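Local coordinates for Lmo0325 protein (Listeria monocytogenes EGD-e, PDB 4RYK) that probably binds DNA as a dimeric transcriptional regulator of the Rgg type, with an N-terminal helix-turn-helix domain joined to an all-helical C-terminal domain, at residues 12-17 / 58-63; 51-56 / 62-67; 67-70 / 76-79. All blocks are in the same frame, centred on the assembly; numbering follows the deposited sequence.

Interaction 1: residues 12-17 / 58-63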
ATOM      1  N   GLU A  12      -8.840  21.726  12.623  1.00 42.46           N
ATOM      2  CA  GLU A  12      -8.483  21.478  14.021  1.00 43.76           C
ATOM      3  C   GLU A  12      -7.370  20.460  14.081  1.00 40.42           C
ATOM      4  O   GLU A  12      -6.445  20.615  14.869  1.00 40.16           O
ATOM      5  CB  GLU A  12      -9.700  21.066  14.845  1.00 45.70           C
ATOM      6  CG  GLU A  12     -10.560  22.269  15.192  1.00 51.06           C
ATOM      7  CD  GLU A  12     -11.979  21.911  15.556  1.00 55.44           C
ATOM      8  OE1 GLU A  12     -12.307  21.873  16.750  1.00 63.37           O
ATOM      9  OE2 GLU A  12     -12.781  21.674  14.647  1.00 60.82           O
ATOM     10  N   LEU A  13      -7.398  19.470  13.181  1.00 39.02           N
ATOM     11  CA  LEU A  13      -6.311  18.495  13.136  1.00 38.80           C
ATOM     12  C   LEU A  13      -5.006  19.111  12.588  1.00 38.28           C
ATOM     13  O   LEU A  13      -3.909  18.840  13.091  1.00 36.54           O
ATOM     14  CB  LEU A  13      -6.712  17.263  12.339  1.00 38.18           C
ATOM     15  CG  LEU A  13      -5.597  16.246  12.139  1.00 37.35           C
ATOM     16  CD1 LEU A  13      -5.016  15.800  13.469  1.00 40.71           C
ATOM     17  CD2 LEU A  13      -6.158  15.030  11.421  1.00 37.76           C
ATOM     18  N   ILE A  14      -5.140  19.955  11.570  1.00 36.69           N
ATOM     19  CA  ILE A  14      -3.991  20.622  11.023  1.00 35.36           C
ATOM     20  C   ILE A  14      -3.306  21.409  12.146  1.00 35.54           C
ATOM     21  O   ILE A  14      -2.116  21.372  12.271  1.00 35.82           O
ATOM     22  CB  ILE A  14      -4.344  21.583   9.873  1.00 36.05           C
ATOM     23  CG1 ILE A  14      -4.821  20.829   8.609  1.00 36.85           C
ATOM     24  CG2 ILE A  14      -3.125  22.423   9.498  1.00 37.33           C
ATOM     25  CD1 ILE A  14      -3.739  20.023   7.904  1.00 36.30           C
ATOM     26  N   ARG A  15      -4.089  22.109  12.948  0.50 37.36           N
ATOM     27  CA  ARG A  15      -3.545  22.881  14.050  0.50 38.27           C
ATOM     28  C   ARG A  15      -2.723  22.017  14.992  0.50 37.33           C
ATOM     29  O   ARG A  15      -1.598  22.366  15.345  0.50 37.58           O
ATOM     30  CB  ARG A  15      -4.675  23.568  14.801  0.50 40.00           C
ATOM     31  CG  ARG A  15      -4.311  23.995  16.218  0.50 41.50           C
ATOM     32  CD  ARG A  15      -5.571  24.281  17.004  0.50 42.74           C
ATOM     33  NE  ARG A  15      -5.237  24.806  18.309  0.50 45.09           N
ATOM     34  CZ  ARG A  15      -4.776  24.056  19.286  0.50 42.96           C
ATOM     35  NH1 ARG A  15      -4.598  22.745  19.103  0.50 44.06           N
ATOM     36  NH2 ARG A  15      -4.487  24.626  20.405  0.50 43.94           N
ATOM     37  N   GLU A  16      -3.282  20.881  15.371  1.00 37.55           N
ATOM     38  CA  GLU A  16      -2.625  19.975  16.312  1.00 40.37           C
ATOM     39  C   GLU A  16      -1.334  19.447  15.711  1.00 38.95           C
ATOM     40  O   GLU A  16      -0.289  19.383  16.374  1.00 34.35           O
ATOM     41  CB  GLU A  16      -3.598  18.870  16.660  1.00 44.61           C
ATOM     42  CG  GLU A  16      -2.962  17.638  17.242  1.00 54.86           C
ATOM     43  CD  GLU A  16      -3.998  16.562  17.577  1.00 65.25           C
ATOM     44  OE1 GLU A  16      -3.664  15.346  17.460  1.00 66.62           O
ATOM     45  OE2 GLU A  16      -5.142  16.939  17.961  1.00 69.78           O
ATOM     46  N   ILE A  17      -1.376  19.092  14.425  1.00 35.77           N
ATOM     47  CA  ILE A  17      -0.160  18.621  13.792  1.00 35.12           C
ATOM     48  C   ILE A  17       0.901  19.713  13.681  1.00 35.37           C
ATOM     49  O   ILE A  17       2.081  19.497  13.992  1.00 33.05           O
ATOM     50  CB  ILE A  17      -0.421  18.019  12.395  1.00 35.14           C
ATOM     51  CG1 ILE A  17      -1.236  16.723  12.512  1.00 35.66           C
ATOM     52  CG2 ILE A  17       0.896  17.705  11.724  1.00 37.16           C
ATOM     53  CD1 ILE A  17      -1.919  16.327  11.201  1.00 37.44           C
ATOM     54  N   LYS A  58       1.354  20.392   2.363  1.00 38.90           N
ATOM     55  CA  LYS A  58       2.745  20.419   1.999  1.00 41.73           C
ATOM     56  C   LYS A  58       3.560  21.191   3.018  1.00 38.91           C
ATOM     57  O   LYS A  58       4.684  20.835   3.333  1.00 37.90           O
ATOM     58  CB  LYS A  58       2.943  21.027   0.598  1.00 50.51           C
ATOM     59  CG  LYS A  58       3.826  20.182  -0.283  1.00 61.08           C
ATOM     60  CD  LYS A  58       4.501  20.980  -1.416  1.00 72.10           C
ATOM     61  CE  LYS A  58       3.500  21.396  -2.483  1.00 75.19           C
ATOM     62  NZ  LYS A  58       2.740  20.204  -2.959  1.00 79.73           N
ATOM     63  N   ARG A  59       2.991  22.230   3.558  1.00 38.63           N
ATOM     64  CA  ARG A  59       3.712  23.028   4.547  1.00 39.32           C
ATOM     65  C   ARG A  59       3.931  22.309   5.887  1.00 39.55           C
ATOM     66  O   ARG A  59       4.814  22.700   6.676  1.00 42.97           O
ATOM     67  CB  ARG A  59       2.963  24.331   4.780  1.00 39.15           C
ATOM     68  CG  ARG A  59       2.955  25.269   3.593  1.00 41.47           C
ATOM     69  CD  ARG A  59       4.262  26.036   3.519  1.00 45.57           C
ATOM     70  NE  ARG A  59       4.223  26.922   2.388  1.00 46.55           N
ATOM     71  CZ  ARG A  59       3.718  28.138   2.408  1.00 49.83           C
ATOM     72  NH1 ARG A  59       3.199  28.656   3.505  1.00 52.65           N
ATOM     73  NH2 ARG A  59       3.732  28.849   1.303  1.00 50.30           N
ATOM     74  N   ILE A  60       3.119  21.300   6.190  1.00 37.33           N
ATOM     75  CA  ILE A  60       3.310  20.551   7.414  1.00 35.72           C
ATOM     76  C   ILE A  60       3.882  19.184   7.098  1.00 35.92           C
ATOM     77  O   ILE A  60       4.097  18.403   8.016  1.00 35.01           O
ATOM     78  CB  ILE A  60       2.040  20.454   8.284  1.00 37.56           C
ATOM     79  CG1 ILE A  60       0.870  19.813   7.525  1.00 36.50           C
ATOM     80  CG2 ILE A  60       1.577  21.821   8.758  1.00 37.71           C
ATOM     81  CD1 ILE A  60      -0.177  19.207   8.422  1.00 35.75           C
HETATM   82  N   MSE A  61       4.203  18.920   5.812  1.00 35.30           N
HETATM   83  CA  MSE A  61       4.820  17.656   5.396  1.00 36.33           C
HETATM   84  C   MSE A  61       4.008  16.427   5.745  1.00 35.42           C
HETATM   85  O   MSE A  61       4.529  15.419   6.271  1.00 37.28           O
HETATM   86  CB  MSE A  61       6.186  17.553   6.048  1.00 41.75           C
HETATM   87  CG  MSE A  61       7.180  18.291   5.178  1.00 56.97           C
HETATM   88 SE   MSE A  61       7.497  19.916   6.183  1.00 74.97          SE
HETATM   89  CE  MSE A  61       8.796  19.015   7.418  1.00 58.25           C
ATOM     90  N   VAL A  62       2.723  16.495   5.474  1.00 33.72           N
ATOM     91  CA  VAL A  62       1.869  15.351   5.663  1.00 36.11           C
ATOM     92  C   VAL A  62       1.117  15.095   4.360  1.00 34.77           C
ATOM     93  O   VAL A  62       0.337  15.920   3.984  1.00 34.01           O
ATOM     94  CB  VAL A  62       0.856  15.605   6.791  1.00 35.07           C
ATOM     95  CG1 VAL A  62      -0.102  14.448   6.882  1.00 36.76           C
ATOM     96  CG2 VAL A  62       1.574  15.766   8.132  1.00 38.26           C
ATOM     97  N   PRO A  63       1.385  13.978   3.673  1.00 34.88           N
ATOM     98  CA  PRO A  63       0.606  13.679   2.446  1.00 36.02           C
ATOM     99  C   PRO A  63      -0.860  13.510   2.783  1.00 36.23           C
ATOM    100  O   PRO A  63      -1.221  13.052   3.872  1.00 35.87           O
ATOM    101  CB  PRO A  63       1.195  12.336   1.958  1.00 37.16           C
ATOM    102  CG  PRO A  63       2.624  12.339   2.478  1.00 38.33           C
ATOM    103  CD  PRO A  63       2.571  13.090   3.809  1.00 38.41           C
TER

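Interaction 2: residues 51-56 / 62-67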
ATOM      1  N   SER A  51      -7.841  22.595  -3.179  1.00 43.17           N
ATOM      2  CA  SER A  51      -6.542  23.037  -3.711  1.00 47.16           C
ATOM      3  C   SER A  51      -5.745  23.775  -2.661  1.00 45.63           C
ATOM      4  O   SER A  51      -4.543  23.634  -2.624  1.00 43.41           O
ATOM      5  CB  SER A  51      -6.643  23.881  -4.989  1.00 52.95           C
ATOM      6  OG  SER A  51      -7.767  24.685  -4.930  1.00 63.59           O
ATOM      7  N   LEU A  52      -6.398  24.554  -1.809  1.00 45.48           N
ATOM      8  CA  LEU A  52      -5.674  25.258  -0.769  1.00 44.45           C
ATOM      9  C   LEU A  52      -5.203  24.277   0.267  1.00 44.41           C
ATOM     10  O   LEU A  52      -4.104  24.413   0.822  1.00 43.54           O
ATOM     11  CB  LEU A  52      -6.554  26.295  -0.109  1.00 46.25           C
ATOM     12  CG  LEU A  52      -6.838  27.451  -1.072  1.00 48.57           C
ATOM     13  CD1 LEU A  52      -7.895  28.343  -0.474  1.00 50.63           C
ATOM     14  CD2 LEU A  52      -5.575  28.249  -1.360  1.00 49.77           C
ATOM     15  N   PHE A  53      -6.038  23.278   0.523  1.00 42.60           N
ATOM     16  CA  PHE A  53      -5.714  22.254   1.502  1.00 40.25           C
ATOM     17  C   PHE A  53      -4.449  21.485   1.133  1.00 40.39           C
ATOM     18  O   PHE A  53      -3.610  21.284   1.995  1.00 40.33           O
ATOM     19  CB  PHE A  53      -6.880  21.304   1.719  1.00 40.60           C
ATOM     20  CG  PHE A  53      -6.702  20.371   2.880  1.00 42.07           C
ATOM     21  CD1 PHE A  53      -6.734  20.854   4.196  1.00 43.25           C
ATOM     22  CD2 PHE A  53      -6.561  19.009   2.684  1.00 39.68           C
ATOM     23  CE1 PHE A  53      -6.596  19.999   5.277  1.00 41.77           C
ATOM     24  CE2 PHE A  53      -6.397  18.164   3.763  1.00 41.22           C
ATOM     25  CZ  PHE A  53      -6.419  18.656   5.063  1.00 41.64           C
ATOM     26  N   GLU A  54      -4.271  21.122  -0.140  1.00 41.40           N
ATOM     27  CA  GLU A  54      -3.059  20.431  -0.599  1.00 41.58           C
ATOM     28  C   GLU A  54      -1.820  21.279  -0.323  1.00 41.77           C
ATOM     29  O   GLU A  54      -0.767  20.752   0.040  1.00 41.31           O
ATOM     30  CB  GLU A  54      -3.097  20.120  -2.100  1.00 43.52           C
ATOM     31  CG  GLU A  54      -4.187  19.174  -2.584  1.00 48.46           C
ATOM     32  CD  GLU A  54      -3.835  18.582  -3.972  1.00 53.96           C
ATOM     33  OE1 GLU A  54      -4.413  18.999  -5.022  1.00 55.10           O
ATOM     34  OE2 GLU A  54      -2.936  17.719  -4.036  1.00 52.48           O
ATOM     35  N   GLU A  55      -1.923  22.594  -0.495  1.00 43.25           N
ATOM     36  CA  GLU A  55      -0.748  23.456  -0.258  1.00 42.09           C
ATOM     37  C   GLU A  55      -0.413  23.494   1.217  1.00 41.28           C
ATOM     38  O   GLU A  55       0.763  23.496   1.603  1.00 41.43           O
ATOM     39  CB  GLU A  55      -0.993  24.863  -0.787  1.00 46.84           C
ATOM     40  CG  GLU A  55      -1.188  24.905  -2.299  1.00 53.56           C
ATOM     41  CD  GLU A  55      -1.660  26.253  -2.790  1.00 62.03           C
ATOM     42  OE1 GLU A  55      -1.251  27.295  -2.240  1.00 70.05           O
ATOM     43  OE2 GLU A  55      -2.443  26.275  -3.763  1.00 82.29           O
ATOM     44  N   ILE A  56      -1.439  23.521   2.058  1.00 39.92           N
ATOM     45  CA  ILE A  56      -1.217  23.542   3.523  1.00 40.08           C
ATOM     46  C   ILE A  56      -0.575  22.241   3.968  1.00 37.84           C
ATOM     47  O   ILE A  56       0.373  22.222   4.748  1.00 37.48           O
ATOM     48  CB  ILE A  56      -2.548  23.777   4.264  1.00 39.49           C
ATOM     49  CG1 ILE A  56      -2.983  25.228   4.032  1.00 42.32           C
ATOM     50  CG2 ILE A  56      -2.383  23.477   5.735  1.00 39.29           C
ATOM     51  CD1 ILE A  56      -4.466  25.485   4.257  1.00 43.49           C
ATOM     52  N   VAL A  62       2.723  16.495   5.474  1.00 33.72           N
ATOM     53  CA  VAL A  62       1.869  15.351   5.663  1.00 36.11           C
ATOM     54  C   VAL A  62       1.117  15.095   4.360  1.00 34.77           C
ATOM     55  O   VAL A  62       0.337  15.920   3.984  1.00 34.01           O
ATOM     56  CB  VAL A  62       0.856  15.605   6.791  1.00 35.07           C
ATOM     57  CG1 VAL A  62      -0.102  14.448   6.882  1.00 36.76           C
ATOM     58  CG2 VAL A  62       1.574  15.766   8.132  1.00 38.26           C
ATOM     59  N   PRO A  63       1.385  13.978   3.673  1.00 34.88           N
ATOM     60  CA  PRO A  63       0.606  13.679   2.446  1.00 36.02           C
ATOM     61  C   PRO A  63      -0.860  13.510   2.783  1.00 36.23           C
ATOM     62  O   PRO A  63      -1.221  13.052   3.872  1.00 35.87           O
ATOM     63  CB  PRO A  63       1.195  12.336   1.958  1.00 37.16           C
ATOM     64  CG  PRO A  63       2.624  12.339   2.478  1.00 38.33           C
ATOM     65  CD  PRO A  63       2.571  13.090   3.809  1.00 38.41           C
ATOM     66  N   LEU A  64      -1.691  13.874   1.842  1.00 36.64           N
ATOM     67  CA  LEU A  64      -3.143  13.749   1.943  1.00 37.06           C
ATOM     68  C   LEU A  64      -3.610  12.415   2.516  1.00 34.36           C
ATOM     69  O   LEU A  64      -4.419  12.383   3.418  1.00 33.24           O
ATOM     70  CB  LEU A  64      -3.749  13.998   0.542  1.00 39.31           C
ATOM     71  CG  LEU A  64      -5.276  14.050   0.425  1.00 44.27           C
ATOM     72  CD1 LEU A  64      -5.886  15.136   1.279  1.00 42.49           C
ATOM     73  CD2 LEU A  64      -5.709  14.247  -1.039  1.00 45.76           C
ATOM     74  N   ASP A  65      -3.106  11.302   2.011  1.00 33.30           N
ATOM     75  CA  ASP A  65      -3.620  10.030   2.472  1.00 34.03           C
ATOM     76  C   ASP A  65      -3.254   9.802   3.959  1.00 34.15           C
ATOM     77  O   ASP A  65      -4.003   9.152   4.674  1.00 34.31           O
ATOM     78  CB  ASP A  65      -3.000   8.903   1.651  1.00 34.97           C
ATOM     79  CG  ASP A  65      -3.651   7.554   1.924  1.00 37.53           C
ATOM     80  OD1 ASP A  65      -4.828   7.398   1.489  1.00 35.98           O
ATOM     81  OD2 ASP A  65      -2.999   6.644   2.520  1.00 35.83           O
ATOM     82  N   GLU A  66      -2.071  10.256   4.383  1.00 33.42           N
ATOM     83  CA  GLU A  66      -1.639  10.084   5.799  1.00 32.86           C
ATOM     84  C   GLU A  66      -2.526  10.967   6.637  1.00 32.65           C
ATOM     85  O   GLU A  66      -2.970  10.586   7.735  1.00 34.81           O
ATOM     86  CB  GLU A  66      -0.163  10.468   5.982  1.00 34.20           C
ATOM     87  CG  GLU A  66       0.307  10.257   7.417  1.00 33.64           C
ATOM     88  CD  GLU A  66       1.711  10.743   7.707  1.00 32.54           C
ATOM     89  OE1 GLU A  66       2.456  11.190   6.797  1.00 32.43           O
ATOM     90  OE2 GLU A  66       2.066  10.627   8.892  1.00 34.63           O
ATOM     91  N   PHE A  67      -2.824  12.164   6.127  1.00 32.81           N
ATOM     92  CA  PHE A  67      -3.682  13.046   6.883  1.00 34.22           C
ATOM     93  C   PHE A  67      -5.009  12.334   7.159  1.00 37.92           C
ATOM     94  O   PHE A  67      -5.506  12.375   8.301  1.00 33.34           O
ATOM     95  CB  PHE A  67      -3.911  14.385   6.156  1.00 34.36           C
ATOM     96  CG  PHE A  67      -4.952  15.253   6.817  1.00 35.46           C
ATOM     97  CD1 PHE A  67      -6.295  15.121   6.488  1.00 37.14           C
ATOM     98  CD2 PHE A  67      -4.585  16.181   7.784  1.00 36.83           C
ATOM     99  CE1 PHE A  67      -7.267  15.872   7.119  1.00 38.34           C
ATOM    100  CE2 PHE A  67      -5.570  16.938   8.429  1.00 38.35           C
ATOM    101  CZ  PHE A  67      -6.895  16.787   8.078  1.00 38.84           C
TER

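Interaction 3: residues 67-70 / 76-79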
ATOM      1  N   PHE A  67      -2.824  12.164   6.127  1.00 32.81           N
ATOM      2  CA  PHE A  67      -3.682  13.046   6.883  1.00 34.22           C
ATOM      3  C   PHE A  67      -5.009  12.334   7.159  1.00 37.92           C
ATOM      4  O   PHE A  67      -5.506  12.375   8.301  1.00 33.34           O
ATOM      5  CB  PHE A  67      -3.911  14.385   6.156  1.00 34.36           C
ATOM      6  CG  PHE A  67      -4.952  15.253   6.817  1.00 35.46           C
ATOM      7  CD1 PHE A  67      -6.295  15.121   6.488  1.00 37.14           C
ATOM      8  CD2 PHE A  67      -4.585  16.181   7.784  1.00 36.83           C
ATOM      9  CE1 PHE A  67      -7.267  15.872   7.119  1.00 38.34           C
ATOM     10  CE2 PHE A  67      -5.570  16.938   8.429  1.00 38.35           C
ATOM     11  CZ  PHE A  67      -6.895  16.787   8.078  1.00 38.84           C
ATOM     12  N   PHE A  68      -5.586  11.682   6.119  1.00 33.53           N
ATOM     13  CA  PHE A  68      -6.864  11.057   6.329  1.00 36.58           C
ATOM     14  C   PHE A  68      -6.794   9.845   7.216  1.00 37.41           C
ATOM     15  O   PHE A  68      -7.742   9.553   7.945  1.00 41.96           O
ATOM     16  CB  PHE A  68      -7.637  10.734   5.015  1.00 38.44           C
ATOM     17  CG  PHE A  68      -8.449  11.879   4.566  1.00 39.67           C
ATOM     18  CD1 PHE A  68      -9.721  12.076   5.067  1.00 46.67           C
ATOM     19  CD2 PHE A  68      -7.898  12.845   3.756  1.00 41.50           C
ATOM     20  CE1 PHE A  68     -10.479  13.185   4.704  1.00 46.68           C
ATOM     21  CE2 PHE A  68      -8.631  13.977   3.415  1.00 42.39           C
ATOM     22  CZ  PHE A  68      -9.923  14.138   3.891  1.00 44.56           C
ATOM     23  N   PHE A  69      -5.677   9.147   7.165  1.00 35.22           N
ATOM     24  CA  PHE A  69      -5.480   8.072   8.091  1.00 35.83           C
ATOM     25  C   PHE A  69      -5.547   8.586   9.529  1.00 33.94           C
ATOM     26  O   PHE A  69      -6.188   7.985  10.343  1.00 34.99           O
ATOM     27  CB  PHE A  69      -4.156   7.367   7.819  1.00 34.88           C
ATOM     28  CG  PHE A  69      -3.893   6.213   8.757  1.00 38.39           C
ATOM     29  CD1 PHE A  69      -4.609   5.024   8.629  1.00 41.18           C
ATOM     30  CD2 PHE A  69      -2.986   6.347   9.805  1.00 40.93           C
ATOM     31  CE1 PHE A  69      -4.395   3.980   9.506  1.00 39.82           C
ATOM     32  CE2 PHE A  69      -2.780   5.308  10.683  1.00 41.74           C
ATOM     33  CZ  PHE A  69      -3.462   4.131  10.519  1.00 41.17           C
ATOM     34  N   ILE A  70      -4.833   9.669   9.833  1.00 35.43           N
ATOM     35  CA  ILE A  70      -4.853  10.315  11.160  1.00 36.56           C
ATOM     36  C   ILE A  70      -6.251  10.809  11.480  1.00 38.35           C
ATOM     37  O   ILE A  70      -6.787  10.538  12.535  1.00 42.88           O
ATOM     38  CB  ILE A  70      -3.880  11.493  11.219  1.00 35.74           C
ATOM     39  CG1 ILE A  70      -2.474  10.999  10.961  1.00 35.10           C
ATOM     40  CG2 ILE A  70      -3.941  12.156  12.629  1.00 37.02           C
ATOM     41  CD1 ILE A  70      -1.443  12.090  10.698  1.00 36.65           C
ATOM     42  N   SER A  76      -9.059   3.489   9.067  1.00 91.97           N
ATOM     43  CA  SER A  76      -9.114   3.125   7.657  1.00 89.85           C
ATOM     44  C   SER A  76      -8.350   4.130   6.774  1.00 88.47           C
ATOM     45  O   SER A  76      -8.038   5.272   7.186  1.00 79.89           O
ATOM     46  CB  SER A  76     -10.557   2.868   7.161  1.00 82.57           C
ATOM     47  OG  SER A  76     -11.389   4.000   7.305  1.00 84.64           O
ATOM     48  N   THR A  77      -8.011   3.626   5.583  1.00 82.82           N
ATOM     49  CA  THR A  77      -7.521   4.420   4.459  1.00 83.30           C
ATOM     50  C   THR A  77      -8.639   4.669   3.407  1.00 82.06           C
ATOM     51  O   THR A  77      -8.356   5.208   2.345  1.00 92.66           O
ATOM     52  CB  THR A  77      -6.274   3.783   3.777  1.00 78.83           C
ATOM     53  OG1 THR A  77      -6.631   2.548   3.110  1.00 74.10           O
ATOM     54  CG2 THR A  77      -5.162   3.539   4.803  1.00 74.87           C
ATOM     55  N   GLU A  78      -9.884   4.277   3.693  1.00 81.89           N
ATOM     56  CA  GLU A  78     -11.064   4.722   2.920  1.00 81.65           C
ATOM     57  C   GLU A  78     -12.237   5.199   3.832  1.00 78.63           C
ATOM     58  O   GLU A  78     -12.544   4.620   4.891  1.00 77.03           O
ATOM     59  CB  GLU A  78     -11.570   3.626   1.943  1.00 82.00           C
ATOM     60  CG  GLU A  78     -10.639   3.256   0.775  1.00 77.03           C
ATOM     61  CD  GLU A  78      -9.588   2.200   1.148  1.00 83.68           C
ATOM     62  OE1 GLU A  78     -10.048   1.085   1.536  1.00 86.52           O
ATOM     63  OE2 GLU A  78      -8.330   2.475   1.064  1.00 70.19           O
ATOM     64  N   ASP A  79     -12.845   6.293   3.381  1.00 78.88           N
ATOM     65  CA  ASP A  79     -14.140   6.818   3.851  1.00 84.05           C
ATOM     66  C   ASP A  79     -15.243   5.746   3.800  1.00 72.73           C
ATOM     67  O   ASP A  79     -15.868   5.402   4.798  1.00 71.55           O
ATOM     68  CB  ASP A  79     -14.508   7.998   2.907  1.00 87.39           C
ATOM     69  CG  ASP A  79     -15.601   8.933   3.452  1.00 95.58           C
ATOM     70  OD1 ASP A  79     -15.939   8.932   4.683  1.00 97.72           O
ATOM     71  OD2 ASP A  79     -16.098   9.704   2.585  1.00 84.42           O
TER

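Interaction 1: residues 12-17 / 58-63
Ile60 presents a single methyl, CD1, to two isoleucines of helix 10-20, and this carries most of the contact. Its CD1 lies 3.7 Å from Ile14 CD1, where the two terminal methyls touch with the branches at a slant, and 3.8 Å from Ile17 CG2, where the side chains pass at about a right angle. The torsion explains the reach: Ile60 holds CG1 between its backbone N and carbonyl carbon (chi1 58°), and with CD1 extended beyond it the branch points at helix 10-20. A further apolar touch comes from Val62, whose CG2 lies 4.1 Å from Ile17 CG2, so Ile17 meets both partners with the same methyl.

No hydrogen bond crosses the segments, whose meeting is wholly apolar; charged Arg59 turns instead to Thr30 O. Met61, a selenomethionine here, leaves helical geometry with a positive phi of 58° in a Schellman motif. This reversal turns the chain so that Ile60, before it, and Val62, after it, both face Ile17.

All four touching residues are buried in the core of the helix-turn-helix domain. Ile14 also packs on Phe53, Ile56 and Leu57 of helix 50-60, on Phe67 of helix 64-71, on Tyr29 of helix 25-29 and on Phe41 of helix 35-42, while Ile60 reaches Val28. The contact thus fastens the first helix of the domain to the end of helix 50-60, among the surrounding helices.

Interaction 2: residues 51-56 / 62-67
Phe53 and Phe67 form a T-shaped aromatic pair that joins the last two helices of the helix-turn-helix domain, here of the XRE type. Helix 50-60 supplies the edge and helix 64-71 the face. The ring centroids are 5.0 Å apart and the planes stand at 78°, close to perpendicular. Phe53 enters corner first: its CZ sits over the centre of the Phe67 ring, so the contact is spread over all six carbons instead of resting on one rim atom. Such a geometry lets the slightly positive hydrogen-bearing edge of one ring face the electron-rich face of the other.

The torsions bring the rings together from both helices. Phe53 extends with CG anti to its backbone N (chi1 -170°), and Phe67 takes nearly the same first torsion (172°); each torsion carries its ring away from its own backbone toward the other helix. Leu64, one turn before Phe67, adds a second contact to Phe53. Its CD1 lies near the plane of the Phe53 ring and meets the edge at CE2, 3.9 Å away, the two side chains crossing obliquely. Phe53 is therefore held along one edge by an aliphatic methyl and at its tip by an aromatic face.

Ile48 packs on Phe53 and Leu13 of helix 10-20 on Phe67, and Leu57 packs on Leu64 and Phe67. The second subunit also reaches this contact: Glu54 forms a salt bridge with its Arg72, and Leu64 packs on its Phe68. At the heart of the pair, Phe53 CZ stands 3.5 Å above the Phe67 ring plane.

Interaction 3: residues 67-70 / 76-79
Phe69 meets the chain that follows its own helix through one ring carbon, CD1, which approaches both Ser76 and Thr77. The backbone oxygen Ser76 O is 3.7 Å from Phe69 CD1, while the methyl Thr77 CG2 lies 4.1 Å from that same carbon. Both come to the ring obliquely. Phe69 reaches them by standing out from helix 64-71, its CG trans to the backbone N at chi1 -179°. The chain has doubled back alongside the helix, bringing the CA atoms of Phe69 and Thr77 to 5.5 Å.

Thr77 divides its two branches between different tasks. At chi1 68° its hydroxyl lies between backbone N and carbonyl carbon, and CG2 is the branch left for the aromatic ring. The hydroxyl OG1 donates a hydrogen bond of 2.7 Å to Glu78 OE2, meeting it from 47° above the carboxylate plane. Ser76 also bonds within the loop: its OG donates to Glu78 O at 2.7 Å, from above the plane of that carbonyl. The loop after the helix is thus pinned by two hydroxyls, both directed to Glu78.

The second subunit closes over this region. Its Tyr196 stacks on Phe69 and packs against Thr77, and its Lys58 forms a salt bridge with Asp79.

Across the two segments there is no hydrogen bond and no salt bridge. Van der Waals contact alone links helix and loop directly, while the directional bonds shape the loop itself, and the neighbouring subunit adds stacking and charge pairing from outside.

From the N terminus, helix 10-20 enters first, and interaction 1 closes the longest loop, bringing 12-17 to 58-63 and enclosing 40 residues of the helix-turn-helix region. Interaction 2 begins inside that loop, at 51-56, and ends beyond it, so the two overlap and share Val62 and Pro63. Ile14 and Leu13 press on Phe67, joining them into one core. Interaction 3 opens on Phe67, where interaction 2 ends, and closes a short loop, residues 71-75, by bringing 76-79 back to helix 64-71, in series after interaction 1. Together they tie helices 10-20, 50-60 and 64-71 to the segment leading to helix 82-91, and each touches the second subunit.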